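Local coordinates for protein phosphoribosylaminoimidazole-succinocarboxamide synthase (Saccharomyces cerevisiae, PDB 2CNQ) that catalyses the ATP-dependent joining of the purine precursor CAIR to L-aspartate, giving SAICAR in the de novo pathway to IMP, at residues D215-F220 with V232-T237; T138-K143 with I158-T163; M46-P51 with D283-T288; T58-F63 with T298-K303. All coordinates share one frame; numbering follows the deposited sequence. Where two conformers were deposited one is given.

Contact 1. Residues D215-F220 with V232-T237. With AMZ (aminoimidazole 4-carboxamide ribonucleotide), chain C; ADP (adenosine-5'-diphosphate), chain B.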
# COMPACT_ATOMS: atom_id res chain seq x y z
N ASP A 215 3.86 8.41 5.91
CA ASP A 215 2.68 7.74 6.33
C ASP A 215 2.53 6.51 5.47
O ASP A 215 3.22 6.32 4.49
CB ASP A 215 1.48 8.68 6.28
CG ASP A 215 1.23 9.30 4.96
OD1 ASP A 215 0.64 10.38 4.97
OD2 ASP A 215 1.55 8.69 3.93
N THR A 216 1.62 5.66 5.88
CA THR A 216 1.39 4.46 5.14
C THR A 216 0.06 3.90 5.53
O THR A 216 -0.43 4.15 6.61
CB THR A 216 2.48 3.44 5.43
OG1 THR A 216 2.46 2.43 4.44
CG2 THR A 216 2.37 2.79 6.76
N LYS A 217 -0.48 3.11 4.64
CA LYS A 217 -1.69 2.37 4.86
C LYS A 217 -1.38 0.93 4.85
O LYS A 217 -0.92 0.39 3.86
CB LYS A 217 -2.69 2.70 3.78
CG LYS A 217 -4.01 1.98 3.92
CD LYS A 217 -4.08 0.62 3.29
CE LYS A 217 -4.06 0.68 1.81
NZ LYS A 217 -4.01 -0.66 1.18
N PHE A 218 -1.62 0.28 5.97
CA PHE A 218 -1.57 -1.15 6.07
C PHE A 218 -2.97 -1.68 5.95
O PHE A 218 -3.92 -1.00 6.23
CB PHE A 218 -1.03 -1.57 7.41
CG PHE A 218 0.35 -1.15 7.72
CD1 PHE A 218 1.41 -1.51 6.93
CD2 PHE A 218 0.60 -0.41 8.84
CE1 PHE A 218 2.68 -1.19 7.29
CE2 PHE A 218 1.88 -0.07 9.20
CZ PHE A 218 2.91 -0.45 8.43
N GLU A 219 -3.06 -2.94 5.62
CA GLU A 219 -4.24 -3.70 5.78
C GLU A 219 -3.94 -4.88 6.61
O GLU A 219 -2.91 -5.52 6.46
CB GLU A 219 -4.83 -4.13 4.46
CG GLU A 219 -5.24 -2.97 3.63
CD GLU A 219 -6.05 -3.31 2.43
OE1 GLU A 219 -6.09 -2.45 1.53
OE2 GLU A 219 -6.63 -4.40 2.40
N PHE A 220 -4.84 -5.16 7.50
CA PHE A 220 -4.73 -6.28 8.39
C PHE A 220 -5.90 -7.18 8.23
O PHE A 220 -7.02 -6.75 8.04
CB PHE A 220 -4.75 -5.80 9.83
CG PHE A 220 -3.55 -5.01 10.31
CD1 PHE A 220 -2.36 -4.96 9.64
CD2 PHE A 220 -3.63 -4.32 11.50
CE1 PHE A 220 -1.30 -4.25 10.18
CE2 PHE A 220 -2.55 -3.65 12.02
CZ PHE A 220 -1.40 -3.63 11.37
N VAL A 232 -1.77 -8.12 5.56
CA VAL A 232 -2.27 -8.57 4.28
C VAL A 232 -2.00 -7.51 3.24
O VAL A 232 -1.26 -6.58 3.45
CB VAL A 232 -3.75 -8.96 4.35
CG1 VAL A 232 -3.95 -9.99 5.42
CG2 VAL A 232 -4.62 -7.78 4.58
N ASP A 233 -2.56 -7.70 2.07
CA ASP A 233 -2.51 -6.71 1.04
C ASP A 233 -1.08 -6.42 0.64
O ASP A 233 -0.31 -7.34 0.47
CB ASP A 233 -3.33 -5.49 1.41
CG ASP A 233 -3.68 -4.66 0.25
OD1 ASP A 233 -4.51 -5.10 -0.57
OD2 ASP A 233 -3.15 -3.53 0.17
N GLU A 234 -0.81 -5.16 0.40
CA GLU A 234 0.50 -4.70 0.11
C GLU A 234 1.03 -3.94 1.29
O GLU A 234 0.29 -3.45 2.11
CB GLU A 234 0.51 -3.83 -1.13
CG GLU A 234 -0.11 -2.48 -0.90
CD GLU A 234 -0.14 -1.64 -2.13
OE1 GLU A 234 -1.08 -0.82 -2.21
OE2 GLU A 234 0.75 -1.75 -2.97
N VAL A 235 2.33 -3.85 1.33
CA VAL A 235 3.00 -3.27 2.47
C VAL A 235 4.03 -2.30 1.99
O VAL A 235 4.92 -2.67 1.25
CB VAL A 235 3.65 -4.35 3.31
CG1 VAL A 235 4.28 -3.70 4.51
CG2 VAL A 235 2.66 -5.40 3.71
N LEU A 236 3.88 -1.08 2.45
CA LEU A 236 4.89 -0.04 2.31
C LEU A 236 5.37 0.03 0.89
O LEU A 236 6.55 0.05 0.59
CB LEU A 236 5.99 -0.24 3.32
CG LEU A 236 5.57 0.21 4.69
CD1 LEU A 236 6.41 -0.46 5.74
CD2 LEU A 236 5.65 1.71 4.81
N THR A 237 4.40 0.17 0.01
CA THR A 237 4.70 0.46 -1.36
C THR A 237 4.43 1.91 -1.61
O THR A 237 3.84 2.59 -0.82
CB THR A 237 3.89 -0.38 -2.31
OG1 THR A 237 2.58 0.17 -2.33
CG2 THR A 237 3.88 -1.83 -1.93
O5 AMZ C . -5.26 2.61 -0.81
C6 AMZ C . -5.85 3.25 0.03
N2 AMZ C . -7.16 3.15 0.25
C3A AMZ C . -5.14 4.18 0.90
C7A AMZ C . -3.81 4.47 0.83
N3 AMZ C . -2.81 3.98 0.07
N1 AMZ C . -5.71 4.91 1.87
C5 AMZ C . -4.75 5.63 2.40
N AMZ C . -3.59 5.39 1.77
C1 AMZ C . -2.31 5.94 2.12
C2 AMZ C . -1.91 7.14 1.31
C3 AMZ C . -1.00 7.87 2.25
O2 AMZ C . 0.26 7.23 2.17
O1 AMZ C . -1.30 6.72 0.10
O AMZ C . -2.44 6.42 3.43
C AMZ C . -1.65 7.60 3.59
C4 AMZ C . -2.50 8.71 4.10
O3 AMZ C . -3.30 9.19 3.04
P AMZ C . -4.17 10.51 3.28
OP1 AMZ C . -5.28 10.15 4.22
O4 AMZ C . -4.68 10.86 1.90
OP2 AMZ C . -3.30 11.58 3.86
PB ADP B . -8.31 -1.66 -3.81
O1B ADP B . -7.19 -1.02 -3.15
O2B ADP B . -9.47 -1.83 -2.93
O3B ADP B . -8.78 -1.10 -5.07
PA ADP B . -6.47 -3.67 -4.68
O1A ADP B . -5.38 -3.18 -3.83
O2A ADP B . -6.41 -3.46 -6.12
O3A ADP B . -7.86 -3.15 -4.14
O5' ADP B . -6.69 -5.21 -4.47
C5' ADP B . -6.48 -5.91 -3.27
C4' ADP B . -7.80 -6.30 -2.68
O4' ADP B . -7.58 -7.53 -1.99
C3' ADP B . -8.32 -5.35 -1.65
O3' ADP B . -9.71 -5.45 -1.55
C2' ADP B . -7.72 -5.89 -0.38
O2' ADP B . -8.38 -5.47 0.77
C1' ADP B . -7.88 -7.35 -0.62
N9 ADP B . -7.01 -8.21 0.12
C8 ADP B . -5.73 -8.00 0.41
N7 ADP B . -5.17 -9.02 1.01
C5 ADP B . -6.14 -9.93 1.10
C6 ADP B . -6.21 -11.25 1.60
N6 ADP B . -5.15 -11.84 2.12
N1 ADP B . -7.38 -11.88 1.61
C2 ADP B . -8.43 -11.30 1.05
N3 ADP B . -8.47 -10.10 0.48
C4 ADP B . -7.32 -9.43 0.52
O HOH W 1 1.70 0.08 3.62
O HOH W 2 -1.75 -1.61 2.24
O HOH W 3 -2.59 1.20 -1.27
O HOH W 4 -0.68 -4.10 4.65
O HOH W 5 -6.02 -2.91 -1.13
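K217 and D233 meet in a salt bridge between NZ and OD2, 3.2 Å long, the side chains crossing at about a right angle. CB and CG of the lysine lie against the imidazole of AMZ; bends at chi2 and chi3 then bring CE within 3.5 Å of AMZ O5. K217 NZ also donates to E219 OE1 at 2.8 Å, arriving on the anti side of that carboxylate. The carboxylates of E219 and D233 stack almost parallel, planes 6° apart and OE1 and OD2 separated by 3.4 Å, a repulsion the shared ammonium would probably offset. E219 OE2 accepts from ADP O2' at 2.6 Å, and the backbone N of D233 makes a weak bond to ADP N7. Farther off, D215 OD2 accepts a hydrogen bond from the AMZ O2 hydroxyl.

The framework is the antiparallel hairpin of strands 211-223 and 228-245. Between the strands V232 N donates to E219 O, nearly straight at 172°; farther along, residues 233-237 draw off and water fills in, one molecule linking T216 OG1, K217 O and L236 N. L236 CD2 packs 3.3 Å from T216 OG1, whose hydroxyl is also bonded to S241, while V235 CG1 and L236 CD1 lie at the edge of the F218 ring. E234 N, donating to D233 OD2 from above the carboxylate plane, holds that group, and R21 forms a salt bridge with E234.

Contact 2. Residues T138-K143 with I158-T163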
# COMPACT_ATOMS: atom_id res chain seq x y z
N THR A 138 -6.50 18.74 15.00
CA THR A 138 -6.62 17.32 15.27
C THR A 138 -6.27 16.57 14.02
O THR A 138 -6.25 17.10 12.92
CB THR A 138 -8.03 16.95 15.72
OG1 THR A 138 -8.96 17.39 14.73
CG2 THR A 138 -8.34 17.59 17.02
N VAL A 139 -6.09 15.28 14.20
CA VAL A 139 -6.00 14.39 13.05
C VAL A 139 -6.95 13.23 13.24
O VAL A 139 -6.83 12.59 14.26
CB VAL A 139 -4.57 13.91 12.89
CG1 VAL A 139 -4.51 12.90 11.78
CG2 VAL A 139 -3.67 15.11 12.59
N HIS A 140 -7.89 12.98 12.30
CA HIS A 140 -8.87 11.93 12.53
C HIS A 140 -9.50 12.16 13.90
O HIS A 140 -9.78 11.24 14.66
CB HIS A 140 -8.27 10.54 12.42
CG HIS A 140 -7.81 10.20 11.05
ND1 HIS A 140 -8.17 9.02 10.45
CD2 HIS A 140 -7.02 10.83 10.16
CE1 HIS A 140 -7.56 8.92 9.28
NE2 HIS A 140 -6.87 10.01 9.06
N GLY A 141 -9.77 13.42 14.18
CA GLY A 141 -10.39 13.80 15.43
C GLY A 141 -9.50 13.78 16.65
O GLY A 141 -9.92 14.22 17.70
N LEU A 142 -8.24 13.38 16.51
CA LEU A 142 -7.31 13.29 17.62
C LEU A 142 -6.62 14.63 17.79
O LEU A 142 -6.05 15.16 16.88
CB LEU A 142 -6.22 12.27 17.30
CG LEU A 142 -6.72 10.85 17.14
CD1 LEU A 142 -5.68 10.04 16.42
CD2 LEU A 142 -7.05 10.25 18.49
N LYS A 143 -6.43 15.01 19.07
CA LYS A 143 -5.69 16.21 19.37
C LYS A 143 -4.17 16.01 19.32
O LYS A 143 -3.56 14.94 19.51
CB LYS A 143 -6.25 16.92 20.57
CG LYS A 143 -7.60 17.57 20.21
CD LYS A 143 -8.61 17.24 21.20
CE LYS A 143 -7.90 17.43 22.54
NZ LYS A 143 -8.68 17.55 23.72
N ILE A 158 1.05 7.99 14.61
CA ILE A 158 -0.30 7.83 15.02
C ILE A 158 -1.08 6.98 14.07
O ILE A 158 -1.00 7.10 12.86
CB ILE A 158 -0.97 9.15 15.25
CG1 ILE A 158 -0.90 10.09 14.09
CG2 ILE A 158 -0.36 9.79 16.52
CD1 ILE A 158 -1.75 11.29 14.26
N PHE A 159 -1.86 6.09 14.66
CA PHE A 159 -2.86 5.33 13.96
C PHE A 159 -4.03 6.22 13.66
O PHE A 159 -4.63 6.79 14.55
CB PHE A 159 -3.27 4.20 14.85
CG PHE A 159 -4.50 3.48 14.41
CD1 PHE A 159 -5.59 3.45 15.25
CD2 PHE A 159 -4.56 2.80 13.23
CE1 PHE A 159 -6.70 2.71 14.92
CE2 PHE A 159 -5.69 2.11 12.88
CZ PHE A 159 -6.75 2.05 13.74
N THR A 160 -4.35 6.33 12.38
CA THR A 160 -5.39 7.20 11.93
C THR A 160 -6.21 6.43 10.92
O THR A 160 -5.95 6.46 9.74
CB THR A 160 -4.85 8.48 11.37
OG1 THR A 160 -4.09 8.23 10.20
CG2 THR A 160 -3.99 9.20 12.35
N PRO A 161 -7.16 5.66 11.37
CA PRO A 161 -7.85 4.76 10.47
C PRO A 161 -8.74 5.46 9.52
O PRO A 161 -9.25 6.52 9.80
CB PRO A 161 -8.65 3.87 11.40
CG PRO A 161 -8.85 4.72 12.61
CD PRO A 161 -7.60 5.53 12.75
N SER A 162 -8.99 4.80 8.41
CA SER A 162 -10.06 5.18 7.56
C SER A 162 -10.92 3.99 7.30
O SER A 162 -10.51 2.86 7.45
CB SER A 162 -9.53 5.81 6.29
OG SER A 162 -9.29 4.83 5.35
N THR A 163 -12.12 4.26 6.88
CA THR A 163 -12.98 3.20 6.45
C THR A 163 -12.46 2.69 5.16
O THR A 163 -11.63 3.31 4.50
CB THR A 163 -14.38 3.69 6.29
OG1 THR A 163 -14.37 4.63 5.21
CG2 THR A 163 -14.93 4.29 7.57
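The imidazole of H140 has T160 CB over the centre of one face, and the carbonyl of P161 at its edge, the carbon in the ring plane. A second flat group, the ring of F159, carries P161 CD 3.6 Å above its centre, so proline serves both rings by different atoms. H140 occupies a type I' turn from V139 to L142, the tip of a two-stranded hairpin, and the contact sets this tip against residues 158-161, which continue from strand 153-159, an outermost strand of the five-stranded mixed sheet.

At the edge H140 ND1 makes a weak bond to P161 O, 2.8 Å long but bent to 121°; its stronger partner is the carbonyl of I174. The second ring nitrogen, NE2, is bonded to R122, which also belongs to the AMZ pocket, so H140 lies one shell behind the nucleotide. An alanine here would probably leave the I174 carbonyl and R122 without these mates and open a gap over T160.

The ring reaches this position with CG anti to its own carbonyl carbon (chi1 -66°). Beside it the packing is apolar. V139 CG1 rests 3.8 Å from T160 CG2 and also touches I158 CD1, while helix 176-183 covers P161 and L142 through P176. On the flank of the turn, L142 CD1 approaches the backbone at F159, lying 3.9 Å from F159 O.

Contact 3. Residues M46-P51 with D283-T288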
# COMPACT_ATOMS: atom_id res chain seq x y z
N MET A 46 -6.27 5.35 -13.75
CA MET A 46 -5.83 6.03 -14.94
C MET A 46 -6.10 5.16 -16.13
O MET A 46 -6.19 3.96 -16.05
CB MET A 46 -4.35 6.30 -14.88
CG MET A 46 -3.91 7.19 -13.73
SD MET A 46 -4.60 8.81 -13.73
CE MET A 46 -5.87 8.64 -12.53
N GLU A 47 -6.16 5.78 -17.28
CA GLU A 47 -6.37 5.03 -18.50
C GLU A 47 -5.22 4.13 -18.79
O GLU A 47 -5.40 3.02 -19.21
CB GLU A 47 -6.53 5.96 -19.68
CG GLU A 47 -6.77 5.30 -20.95
CD GLU A 47 -8.02 4.47 -20.88
OE1 GLU A 47 -8.95 4.83 -20.14
OE2 GLU A 47 -8.07 3.45 -21.59
N ASN A 48 -4.02 4.65 -18.60
CA ASN A 48 -2.84 3.94 -18.91
C ASN A 48 -2.14 3.48 -17.67
O ASN A 48 -2.43 3.87 -16.56
CB ASN A 48 -1.95 4.74 -19.83
CG ASN A 48 -1.62 6.11 -19.34
OD1 ASN A 48 -2.33 6.72 -18.56
ND2 ASN A 48 -0.53 6.64 -19.87
N SER A 49 -1.24 2.57 -17.88
CA SER A 49 -0.58 1.87 -16.82
C SER A 49 0.84 2.39 -16.63
O SER A 49 1.36 3.17 -17.42
CB SER A 49 -0.61 0.39 -17.21
OG SER A 49 -1.91 -0.22 -16.90
N ILE A 50 1.43 1.94 -15.55
CA ILE A 50 2.83 2.20 -15.27
C ILE A 50 3.51 0.86 -15.45
O ILE A 50 3.33 -0.02 -14.63
CB ILE A 50 3.02 2.71 -13.86
CG1 ILE A 50 2.22 3.96 -13.52
CG2 ILE A 50 4.49 2.92 -13.60
CD1 ILE A 50 2.52 5.18 -14.30
N PRO A 51 4.26 0.66 -16.50
CA PRO A 51 4.79 -0.66 -16.74
C PRO A 51 5.56 -1.18 -15.57
O PRO A 51 6.42 -0.50 -15.02
CB PRO A 51 5.69 -0.48 -17.96
CG PRO A 51 5.05 0.65 -18.67
CD PRO A 51 4.54 1.57 -17.61
N ASP A 283 5.54 11.53 -19.91
CA ASP A 283 6.42 12.10 -18.93
C ASP A 283 5.97 11.77 -17.53
O ASP A 283 6.78 11.54 -16.65
CB ASP A 283 6.37 13.61 -19.12
CG ASP A 283 7.21 14.33 -18.19
OD1 ASP A 283 8.41 14.07 -18.24
OD2 ASP A 283 6.68 15.16 -17.43
N ILE A 284 4.67 11.79 -17.31
CA ILE A 284 4.13 11.51 -16.01
C ILE A 284 4.22 10.04 -15.72
O ILE A 284 4.54 9.66 -14.62
CB ILE A 284 2.71 12.02 -15.95
CG1 ILE A 284 2.69 13.54 -16.15
CG2 ILE A 284 2.06 11.65 -14.65
CD1 ILE A 284 3.59 14.32 -15.23
N VAL A 285 3.95 9.20 -16.70
CA VAL A 285 4.17 7.78 -16.52
C VAL A 285 5.57 7.56 -16.10
O VAL A 285 5.86 6.86 -15.15
CB VAL A 285 3.89 7.03 -17.82
CG1 VAL A 285 4.31 5.60 -17.70
CG2 VAL A 285 2.45 7.13 -18.19
N ASP A 286 6.49 8.13 -16.85
CA ASP A 286 7.88 7.83 -16.63
C ASP A 286 8.33 8.36 -15.30
O ASP A 286 9.05 7.69 -14.60
CB ASP A 286 8.70 8.44 -17.73
CG ASP A 286 8.48 7.77 -19.07
OD1 ASP A 286 8.98 8.33 -20.04
OD2 ASP A 286 7.86 6.70 -19.14
N ARG A 287 7.90 9.54 -14.94
CA ARG A 287 8.32 10.14 -13.70
C ARG A 287 7.75 9.39 -12.52
O ARG A 287 8.40 9.22 -11.52
CB ARG A 287 7.91 11.60 -13.69
CG ARG A 287 8.79 12.42 -14.61
CD ARG A 287 8.20 13.76 -14.94
NE ARG A 287 8.21 14.62 -13.78
CZ ARG A 287 7.58 15.79 -13.74
NH1 ARG A 287 6.90 16.23 -14.79
NH2 ARG A 287 7.63 16.52 -12.64
N THR A 288 6.52 8.96 -12.67
CA THR A 288 5.93 8.18 -11.62
C THR A 288 6.68 6.89 -11.45
O THR A 288 7.02 6.49 -10.36
CB THR A 288 4.48 7.88 -11.95
OG1 THR A 288 3.78 9.11 -12.04
CG2 THR A 288 3.83 7.07 -10.90
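V285 is the first residue of the helical segment to meet the loop, and it carries most of the contact. Its CG2 lies 3.5 Å from N48 ND2, with the two side chains crossing obliquely; the amide is held outside the contact, N48 OD1 accepting from the backbone N of M280. Its CG1, anti to the backbone N (chi1 171°), points among three loop residues: S49 O at 3.8 Å, I50 CD1 at 3.9 Å and P51 CD at 4.0 Å. The proline stands at about a right angle to the valine. An alanine here would probably leave a gap between I50 and P51, where CG1 now sits, and leave the N48 amide without its apolar neighbour.

The contact lays the linker between strand 44-45 and helix 53-67 against the early turns of helix 282-300, near the C-terminal end of the chain. No hydrogen bond joins the two segments; the loop is instead tied by I50 to D37 through the backbone, and P51 O accepts from R289, one residue beyond the helical segment.

One turn on from V285, T288 meets the same methyl of the isoleucine. I50 CD1 sits 4.1 Å from T288 CB and 3.8 Å from V285 CA, so the methyl tip reaches the helix backbone itself. T288 OG1 is turned back to I284 O, which it meets at 2.7 Å, and T288 N reaches that oxygen from the opposite face of the carbonyl plane.

Contact 4. Residues T58-F63 with T298-K303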
# COMPACT_ATOMS: atom_id res chain seq x y z
N THR A 58 4.65 -5.74 -5.78
CA THR A 58 4.77 -7.08 -5.31
C THR A 58 6.08 -7.27 -4.63
O THR A 58 6.16 -7.72 -3.51
CB THR A 58 4.61 -8.05 -6.47
OG1 THR A 58 3.32 -7.90 -7.03
CG2 THR A 58 4.75 -9.46 -6.03
N LYS A 59 7.15 -6.95 -5.33
CA LYS A 59 8.46 -7.17 -4.79
C LYS A 59 8.71 -6.36 -3.54
O LYS A 59 9.30 -6.82 -2.61
CB LYS A 59 9.48 -6.81 -5.85
CG LYS A 59 9.40 -7.66 -7.10
CD LYS A 59 9.60 -9.17 -6.90
CE LYS A 59 9.29 -9.90 -8.22
NZ LYS A 59 9.77 -11.31 -8.21
N LEU A 60 8.24 -5.14 -3.54
CA LEU A 60 8.44 -4.31 -2.38
C LEU A 60 7.64 -4.84 -1.22
O LEU A 60 8.11 -4.89 -0.11
CB LEU A 60 8.11 -2.88 -2.71
CG LEU A 60 8.47 -1.87 -1.64
CD1 LEU A 60 9.86 -2.02 -1.11
CD2 LEU A 60 8.28 -0.52 -2.21
N SER A 61 6.42 -5.26 -1.49
CA SER A 61 5.67 -5.90 -0.45
C SER A 61 6.40 -7.06 0.11
O SER A 61 6.46 -7.24 1.30
CB SER A 61 4.34 -6.38 -0.97
OG SER A 61 3.47 -5.33 -1.26
N GLU A 62 6.93 -7.90 -0.76
CA GLU A 62 7.66 -9.05 -0.29
C GLU A 62 8.81 -8.68 0.57
O GLU A 62 9.08 -9.31 1.57
CB GLU A 62 8.12 -9.90 -1.46
CG GLU A 62 6.98 -10.58 -2.18
CD GLU A 62 7.50 -11.40 -3.26
OE1 GLU A 62 7.77 -12.59 -3.00
OE2 GLU A 62 7.71 -10.85 -4.33
N PHE A 63 9.50 -7.62 0.19
CA PHE A 63 10.60 -7.15 0.99
C PHE A 63 10.14 -6.84 2.39
O PHE A 63 10.74 -7.22 3.37
CB PHE A 63 11.21 -5.92 0.36
CG PHE A 63 12.16 -5.24 1.26
CD1 PHE A 63 11.73 -4.20 2.05
CD2 PHE A 63 13.47 -5.65 1.36
CE1 PHE A 63 12.58 -3.60 2.93
CE2 PHE A 63 14.31 -5.05 2.23
CZ PHE A 63 13.86 -4.04 3.03
N THR A 298 15.85 2.48 -2.85
CA THR A 298 16.39 3.01 -1.64
C THR A 298 15.93 2.20 -0.46
O THR A 298 16.69 1.89 0.43
CB THR A 298 16.03 4.43 -1.48
OG1 THR A 298 16.54 5.11 -2.61
CG2 THR A 298 16.66 5.05 -0.28
N LEU A 299 14.66 1.86 -0.44
CA LEU A 299 14.13 1.13 0.68
C LEU A 299 14.71 -0.24 0.77
O LEU A 299 14.95 -0.70 1.85
CB LEU A 299 12.63 1.05 0.56
CG LEU A 299 11.95 2.38 0.78
CD1 LEU A 299 10.52 2.29 0.36
CD2 LEU A 299 12.10 2.84 2.22
N THR A 300 14.84 -0.93 -0.34
CA THR A 300 15.29 -2.30 -0.32
C THR A 300 16.77 -2.41 -0.34
O THR A 300 17.29 -3.43 0.02
CB THR A 300 14.75 -3.11 -1.47
OG1 THR A 300 15.28 -2.63 -2.70
CG2 THR A 300 13.26 -3.12 -1.52
N GLY A 301 17.45 -1.38 -0.80
CA GLY A 301 18.87 -1.47 -1.02
C GLY A 301 19.20 -2.34 -2.18
O GLY A 301 20.35 -2.70 -2.33
N SER A 302 18.25 -2.70 -3.00
CA SER A 302 18.50 -3.51 -4.15
C SER A 302 18.25 -2.70 -5.38
O SER A 302 17.57 -1.71 -5.35
CB SER A 302 17.52 -4.68 -4.16
OG SER A 302 17.80 -5.60 -3.13
N LYS A 303 18.81 -3.15 -6.48
CA LYS A 303 18.59 -2.49 -7.74
C LYS A 303 17.37 -3.08 -8.39
O LYS A 303 17.14 -4.27 -8.37
CB LYS A 303 19.80 -2.56 -8.64
CG LYS A 303 20.92 -1.63 -8.15
CD LYS A 303 22.10 -1.53 -9.08
CE LYS A 303 23.04 -0.41 -8.62
NZ LYS A 303 23.28 -0.42 -7.15
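A single methyl group, T300 CG2, carries much of this contact, since it lies over the face of the F63 ring and against L60 at once. It stands 3.6 Å above the ring plane and is displaced toward the rim, nearest to F63 CG at 3.7 Å, and the line to the centroid leans 24° from the ring normal: a CH-pi contact. L60 CD1 also comes within 3.6 Å of the same T300 CG2. F63 and L60, three residues apart on one helix, thus both meet the methyl.

The methyl can face the partner helix because T300 puts OG1 in the crowded position between its own N and carbonyl carbon (chi1 66°), leaving CG2 beside the backbone N. The hydroxyl then serves its own chain: OG1 accepts from S302 N at 3.0 Å in an ST turn, and it is also bonded to Y296 O one turn back. G301, between T300 and S302, is the first residue to leave the helix, with positive phi.

Farther out along the ring, F63 CZ lies 3.7 Å from L299 O, a carbonyl that accepts from the hydroxyl of Y205. L299 CD1 and L60 CD2 meet more distantly, at 4.4 Å. The contact thus joins helix 53-67 to the C-terminal end of helix 282-300; strand 228-245 touches both, P238 meeting L60 and F243 meeting L299, and strand 211-223 reaches L299 through I211.

In the fold
From the N terminus, residues 46-51 and then 58-63 pass first, each to wait more than 230 residues for its partner. Contact 2 closes the earliest loop, a short one, pressing a hairpin tip on the edge of the mixed sheet. Contact 1 follows in series and closes the hairpin within that sheet. Helix 282-300 then meets the linker before helix 53-67 in contact 3 and that helix itself in contact 4; the segments alternate along the chain, so these contacts cross, with contacts 1 and 2 nested inside both loops. Contact 1 touches contact 4 where V235 N meets S61 OG; contact 2 lies across the chain's centre from contact 4, about 28 Å between centres.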